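Long-range contacts in coronin (Toxoplasma gondii, PDB 4OZU), which probably binds actin filaments and contributes to invasion and egress by the parasite, the part described here being its WD40 beta-propeller domain: residues A[78-84]-A[96-101]; A[102-108]-A[121-127]. All coordinates share one frame; numbering follows the deposited sequence.

Contact 1 of 2, residues A[78-84]-A[96-101]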
loop_
_atom_site.group_PDB
_atom_site.type_symbol
_atom_site.label_atom_id
_atom_site.label_comp_id
_atom_site.label_asym_id
_atom_site.label_seq_id
_atom_site.Cartn_x
_atom_site.Cartn_y
_atom_site.Cartn_z
ATOM N N HIS A 78 7.369 -11.033 17.083
ATOM C CA HIS A 78 8.447 -10.093 16.773
ATOM C C HIS A 78 9.331 -9.833 17.985
ATOM O O HIS A 78 8.842 -9.789 19.111
ATOM C CB HIS A 78 7.876 -8.763 16.274
ATOM C CG HIS A 78 6.749 -8.910 15.303
ATOM N ND1 HIS A 78 5.425 -8.857 15.687
ATOM C CD2 HIS A 78 6.745 -9.105 13.964
ATOM C CE1 HIS A 78 4.655 -9.013 14.625
ATOM N NE2 HIS A 78 5.432 -9.164 13.567
ATOM N N THR A 79 10.628 -9.647 17.747
ATOM C CA THR A 79 11.574 -9.364 18.822
ATOM C C THR A 79 12.061 -7.914 18.733
ATOM O O THR A 79 12.771 -7.426 19.612
ATOM C CB THR A 79 12.771 -10.344 18.792
ATOM O OG1 THR A 79 13.653 -10.036 17.702
ATOM C CG2 THR A 79 12.273 -11.780 18.662
ATOM N N ALA A 80 11.641 -7.219 17.680
ATOM C CA ALA A 80 11.921 -5.796 17.529
ATOM C C ALA A 80 10.701 -5.119 16.905
ATOM O O ALA A 80 9.649 -5.735 16.787
ATOM C CB ALA A 80 13.173 -5.581 16.686
ATOM N N SER A 81 10.843 -3.860 16.509
ATOM C CA SER A 81 9.702 -3.088 16.029
ATOM C C SER A 81 9.239 -3.538 14.651
ATOM O O SER A 81 10.024 -4.040 13.848
ATOM C CB SER A 81 10.042 -1.600 15.982
ATOM O OG SER A 81 10.937 -1.323 14.920
ATOM N N ILE A 82 7.953 -3.337 14.391
ATOM C CA ILE A 82 7.360 -3.658 13.103
ATOM C C ILE A 82 7.561 -2.497 12.133
ATOM O O ILE A 82 7.174 -1.362 12.421
ATOM C CB ILE A 82 5.858 -3.963 13.240
ATOM C CG1 ILE A 82 5.643 -5.179 14.143
ATOM C CG2 ILE A 82 5.232 -4.214 11.875
ATOM C CD1 ILE A 82 4.230 -5.294 14.701
ATOM N N GLN A 83 8.147 -2.798 10.979
ATOM C CA GLN A 83 8.457 -1.788 9.965
ATOM C C GLN A 83 7.426 -1.708 8.848
ATOM O O GLN A 83 7.264 -0.658 8.226
ATOM C CB GLN A 83 9.828 -2.059 9.358
ATOM C CG GLN A 83 10.962 -1.884 10.354
ATOM C CD GLN A 83 11.057 -0.466 10.887
ATOM O OE1 GLN A 83 10.993 -0.238 12.096
ATOM N NE2 GLN A 83 11.212 0.496 9.984
ATOM N N ASP A 84 6.753 -2.819 8.574
ATOM C CA ASP A 84 5.738 -2.847 7.532
ATOM C C ASP A 84 4.785 -4.006 7.773
ATOM O O ASP A 84 5.152 -5.029 8.348
ATOM C CB ASP A 84 6.374 -2.970 6.136
ATOM C CG ASP A 84 5.394 -2.649 5.006
ATOM O OD1 ASP A 84 4.401 -1.929 5.260
ATOM O OD2 ASP A 84 5.620 -3.106 3.855
ATOM N N ALA A 96 1.387 -10.434 6.369
ATOM C CA ALA A 96 2.826 -10.466 6.558
ATOM C C ALA A 96 3.323 -9.227 7.291
ATOM O O ALA A 96 2.841 -8.123 7.064
ATOM C CB ALA A 96 3.524 -10.587 5.222
ATOM N N THR A 97 4.312 -9.420 8.155
ATOM C CA THR A 97 4.998 -8.305 8.785
ATOM C C THR A 97 6.485 -8.367 8.471
ATOM O O THR A 97 7.069 -9.447 8.386
ATOM C CB THR A 97 4.825 -8.296 10.312
ATOM O OG1 THR A 97 5.368 -9.502 10.861
ATOM C CG2 THR A 97 3.365 -8.168 10.695
ATOM N N ALA A 98 7.071 -7.192 8.287
ATOM C CA ALA A 98 8.511 -7.022 8.218
ATOM C C ALA A 98 8.981 -6.438 9.538
ATOM O O ALA A 98 8.347 -5.539 10.075
ATOM C CB ALA A 98 8.898 -6.114 7.069
ATOM N N CYS A 99 10.102 -6.931 10.050
ATOM C CA CYS A 99 10.544 -6.569 11.389
ATOM C C CYS A 99 11.996 -6.089 11.413
ATOM O O CYS A 99 12.822 -6.498 10.584
ATOM C CB CYS A 99 10.374 -7.766 12.320
ATOM S SG CYS A 99 10.695 -7.424 14.050
ATOM N N GLU A 100 12.294 -5.213 12.367
ATOM C CA GLU A 100 13.650 -4.714 12.549
ATOM C C GLU A 100 14.623 -5.831 12.884
ATOM O O GLU A 100 15.830 -5.652 12.745
ATOM C CB GLU A 100 13.701 -3.656 13.654
ATOM C CG GLU A 100 13.455 -2.235 13.175
ATOM C CD GLU A 100 13.895 -1.191 14.188
ATOM O OE1 GLU A 100 14.078 -1.544 15.374
ATOM O OE2 GLU A 100 14.064 -0.017 13.796
ATOM N N ASP A 101 14.117 -6.980 13.331
ATOM C CA ASP A 101 15.010 -8.090 13.681
ATOM C C ASP A 101 15.377 -8.930 12.448
ATOM O O ASP A 101 15.947 -10.014 12.577
ATOM C CB ASP A 101 14.393 -8.975 14.776
ATOM C CG ASP A 101 13.080 -9.623 14.366
ATOM O OD1 ASP A 101 12.734 -9.626 13.162
ATOM O OD2 ASP A 101 12.390 -10.150 15.271
#
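His78 meets Thr97 edge-on: NE2 and Thr97 OG1 lie 2.7 Å apart in a hydrogen bond in the plane of the imidazole, and either atom could be the donor. With CG anti to its carbonyl carbon (chi1 -43°), the ring lies against Ile82, whose CG1 sits over the centre of one face. ND1 is held by Gly56 O, so both ring nitrogens are bonded and the rotation of the ring is fixed. Thr79 grips Asp101 twice, OG1 reaching OD2 at 2.7 Å on its anti lone pair and the backbone N meeting the same oxygen at 3.1 Å, out of the carboxylate plane. Arg105 adds a salt bridge to OD2. The methyl of Ala80 packs on Glu100, CB to CB 3.6 Å. Ser81 O then receives Glu100 N in a nearly straight bond (168°), while Ser81 OG turns to Gln83 OE1 at 3.0 Å. Gln83 and Asp84 both face Ala98, a classic beta bulge: Ala98 O takes Gln83 N at 2.9 Å and, weakly, Asp84 N. Asp84 O accepts Ala98 N in return, and Asp84 OD2 bonds Ala136 N. This is the inner hairpin of a WD40 propeller blade, strand 82-87 with 94-99, the His78 loop folded back on it; strand 104-108 lies beyond, and Val133 and Leu134 of strand 133-138 touch Ala98 and Gln83.

Contact 2 of 2, residues A[102-108]-A[121-127]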
loop_
_atom_site.group_PDB
_atom_site.type_symbol
_atom_site.label_atom_id
_atom_site.label_comp_id
_atom_site.label_asym_id
_atom_site.label_seq_id
_atom_site.Cartn_x
_atom_site.Cartn_y
_atom_site.Cartn_z
ATOM N N THR A 102 15.051 -8.399 11.266
ATOM C CA THR A 102 15.451 -8.933 9.954
ATOM C C THR A 102 14.564 -10.066 9.445
ATOM O O THR A 102 14.794 -10.584 8.350
ATOM C CB THR A 102 16.926 -9.451 9.938
ATOM O OG1 THR A 102 17.023 -10.728 10.587
ATOM C CG2 THR A 102 17.880 -8.449 10.592
ATOM N N ILE A 103 13.527 -10.414 10.201
ATOM C CA ILE A 103 12.664 -11.534 9.851
ATOM C C ILE A 103 11.328 -11.065 9.271
ATOM O O ILE A 103 10.696 -10.146 9.797
ATOM C CB ILE A 103 12.419 -12.427 11.088
ATOM C CG1 ILE A 103 13.749 -13.033 11.547
ATOM C CG2 ILE A 103 11.410 -13.534 10.776
ATOM C CD1 ILE A 103 13.697 -13.724 12.900
ATOM N N VAL A 104 10.917 -11.694 8.171
ATOM C CA VAL A 104 9.572 -11.515 7.641
ATOM C C VAL A 104 8.727 -12.682 8.131
ATOM O O VAL A 104 9.112 -13.839 7.982
ATOM C CB VAL A 104 9.547 -11.446 6.094
ATOM C CG1 VAL A 104 8.114 -11.297 5.585
ATOM C CG2 VAL A 104 10.393 -10.287 5.600
ATOM N N ARG A 105 7.585 -12.365 8.736
ATOM C CA ARG A 105 6.709 -13.368 9.329
ATOM C C ARG A 105 5.367 -13.394 8.612
ATOM O O ARG A 105 4.776 -12.348 8.368
ATOM C CB ARG A 105 6.503 -13.078 10.818
ATOM C CG ARG A 105 7.766 -13.246 11.648
ATOM C CD ARG A 105 7.572 -12.778 13.084
ATOM N NE ARG A 105 8.751 -13.056 13.909
ATOM C CZ ARG A 105 9.820 -12.267 13.996
ATOM N NH1 ARG A 105 9.881 -11.135 13.309
ATOM N NH2 ARG A 105 10.839 -12.609 14.783
ATOM N N ILE A 106 4.910 -14.593 8.262
ATOM C CA ILE A 106 3.589 -14.779 7.672
ATOM C C ILE A 106 2.663 -15.291 8.765
ATOM O O ILE A 106 2.978 -16.259 9.456
ATOM C CB ILE A 106 3.598 -15.774 6.486
ATOM C CG1 ILE A 106 4.744 -15.469 5.513
ATOM C CG2 ILE A 106 2.263 -15.739 5.759
ATOM C CD1 ILE A 106 4.766 -14.057 4.991
ATOM N N TRP A 107 1.524 -14.630 8.915
ATOM C CA TRP A 107 0.585 -14.925 9.985
ATOM C C TRP A 107 -0.738 -15.444 9.442
ATOM O O TRP A 107 -1.181 -15.016 8.379
ATOM C CB TRP A 107 0.329 -13.670 10.809
ATOM C CG TRP A 107 1.548 -13.087 11.419
ATOM C CD1 TRP A 107 2.263 -12.024 10.959
ATOM C CD2 TRP A 107 2.197 -13.520 12.622
ATOM N NE1 TRP A 107 3.317 -11.765 11.799
ATOM C CE2 TRP A 107 3.301 -12.670 12.826
ATOM C CE3 TRP A 107 1.952 -14.542 13.542
ATOM C CZ2 TRP A 107 4.158 -12.813 13.911
ATOM C CZ3 TRP A 107 2.802 -14.681 14.620
ATOM C CH2 TRP A 107 3.893 -13.821 14.796
ATOM N N GLN A 108 -1.365 -16.354 10.183
ATOM C CA GLN A 108 -2.710 -16.823 9.868
ATOM C C GLN A 108 -3.640 -16.617 11.055
ATOM O O GLN A 108 -3.520 -17.297 12.079
ATOM C CB GLN A 108 -2.698 -18.295 9.467
ATOM C CG GLN A 108 -4.044 -18.792 8.960
ATOM C CD GLN A 108 -3.973 -20.193 8.393
ATOM O OE1 GLN A 108 -3.125 -20.993 8.788
ATOM N NE2 GLN A 108 -4.861 -20.495 7.456
ATOM N N GLU A 121 2.967 -17.670 17.027
ATOM C CA GLU A 121 3.707 -18.448 16.036
ATOM C C GLU A 121 3.263 -18.132 14.608
ATOM O O GLU A 121 2.101 -18.328 14.262
ATOM C CB GLU A 121 3.533 -19.943 16.304
ATOM C CG GLU A 121 4.110 -20.412 17.635
ATOM C CD GLU A 121 5.631 -20.487 17.637
ATOM O OE1 GLU A 121 6.262 -20.052 16.649
ATOM O OE2 GLU A 121 6.195 -20.993 18.630
ATOM N N PRO A 122 4.184 -17.633 13.766
ATOM C CA PRO A 122 3.838 -17.474 12.350
ATOM C C PRO A 122 3.685 -18.817 11.652
ATOM O O PRO A 122 4.262 -19.803 12.114
ATOM C CB PRO A 122 5.030 -16.707 11.764
ATOM C CG PRO A 122 5.852 -16.257 12.916
ATOM C CD PRO A 122 5.554 -17.179 14.052
ATOM N N ILE A 123 2.928 -18.861 10.561
ATOM C CA ILE A 123 2.821 -20.086 9.770
ATOM C C ILE A 123 4.046 -20.246 8.868
ATOM O O ILE A 123 4.345 -21.341 8.391
ATOM C CB ILE A 123 1.535 -20.111 8.913
ATOM C CG1 ILE A 123 1.496 -18.926 7.941
ATOM C CG2 ILE A 123 0.308 -20.120 9.815
ATOM C CD1 ILE A 123 0.408 -19.041 6.900
ATOM N N ALA A 124 4.748 -19.143 8.638
ATOM C CA ALA A 124 6.009 -19.166 7.906
ATOM C C ALA A 124 6.922 -18.068 8.441
ATOM O O ALA A 124 6.486 -16.933 8.662
ATOM C CB ALA A 124 5.775 -18.992 6.399
ATOM N N THR A 125 8.179 -18.435 8.672
ATOM C CA THR A 125 9.195 -17.518 9.165
ATOM C C THR A 125 10.290 -17.417 8.103
ATOM O O THR A 125 11.019 -18.377 7.869
ATOM C CB THR A 125 9.778 -17.990 10.513
ATOM O OG1 THR A 125 8.727 -18.056 11.486
ATOM C CG2 THR A 125 10.853 -17.039 11.008
ATOM N N LEU A 126 10.380 -16.256 7.460
ATOM C CA LEU A 126 11.264 -16.061 6.310
ATOM C C LEU A 126 12.536 -15.340 6.731
ATOM O O LEU A 126 12.525 -14.136 6.984
ATOM C CB LEU A 126 10.542 -15.275 5.211
ATOM C CG LEU A 126 9.126 -15.740 4.876
ATOM C CD1 LEU A 126 8.603 -14.959 3.690
ATOM C CD2 LEU A 126 9.082 -17.237 4.601
ATOM N N THR A 127 13.630 -16.096 6.803
ATOM C CA THR A 127 14.889 -15.616 7.370
ATOM C C THR A 127 15.940 -15.406 6.287
ATOM O O THR A 127 15.826 -15.962 5.190
ATOM C CB THR A 127 15.439 -16.604 8.409
ATOM O OG1 THR A 127 15.697 -17.867 7.781
ATOM C CG2 THR A 127 14.451 -16.804 9.551
HETATM O O HOH W 1 14.406 -12.147 6.160
HETATM O O HOH W 2 0.014 -17.542 12.457
#
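Pro122 lies over the six-membered ring of Trp107 in a CH-pi contact, its CG 3.9 Å from the ring centroid and offset toward the rim. Beside it the extended chain of Arg105 runs the same way as the proline, CG to CG 3.8 Å, so that Pro122 touches both side chains. Arg105 carries its charge on to Asp101, and Ile103 CG2 covers the centre of one guanidinium face. On the other face of the sheet Ile106 fills the tight part of the contact. Its CG1 packs on Ala124 CB at 3.8 Å, CG2 meets Ile123 CG1, and CD1, bent round by chi2 (-55°), comes to Leu126 CD1. Val104 and Leu126 extend this apolar row, and Val133 and Trp138 of strand 133-138 in the next blade, with Val160, touch it. Between the faces the backbones pair antiparallel: Ile106 N to Ala124 O is almost straight (177°), and Leu126 N gives a 2.8 Å bond to Val104 O. Ile123 and Ala124 both face Ile106, a classic beta bulge in which Ile106 O accepts Ile123 N at 2.8 Å and Ala124 N only weakly. The ends are looser and wetter. One water bridges Thr102 O and Leu126 O, another links Gln108 N to Glu121 O, and on the solvent side Ile123 CG2 rests against Gln108 CB (3.5 Å), while Thr125 meets Ile103 methyl to methyl. Strand 124-126 is the outermost of a four-stranded antiparallel sheet, and its pairing with strand 104-108, which carries Trp107 at the tryptophan position of the WD motif, followed here by Gln108, is characteristic of the outer edge of a WD40 propeller blade.

Both contacts belong to one four-stranded blade, contact 1 joining its two inner strands and contact 2 its two outer ones. Strands 94-99 and 104-108, adjacent in chain and sheet, connect them: Thr97 N bonds Arg105 O at 3.0 Å. Contact 1 is mostly buried, contact 2 partly exposed. Both pair their backbones; contact 1 adds side-chain hydrogen bonds, contact 2 apolar packing and two bridging waters. The chain His78, Thr97, Trp107 runs across both, since Thr97 OG1 also bonds Trp107 NE1, as in the His-Ser/Thr-Trp part of the tetrad of WD40 blades; Asp101 is engaged by Thr79 and Arg105 instead. Each contact also carries a beta bulge.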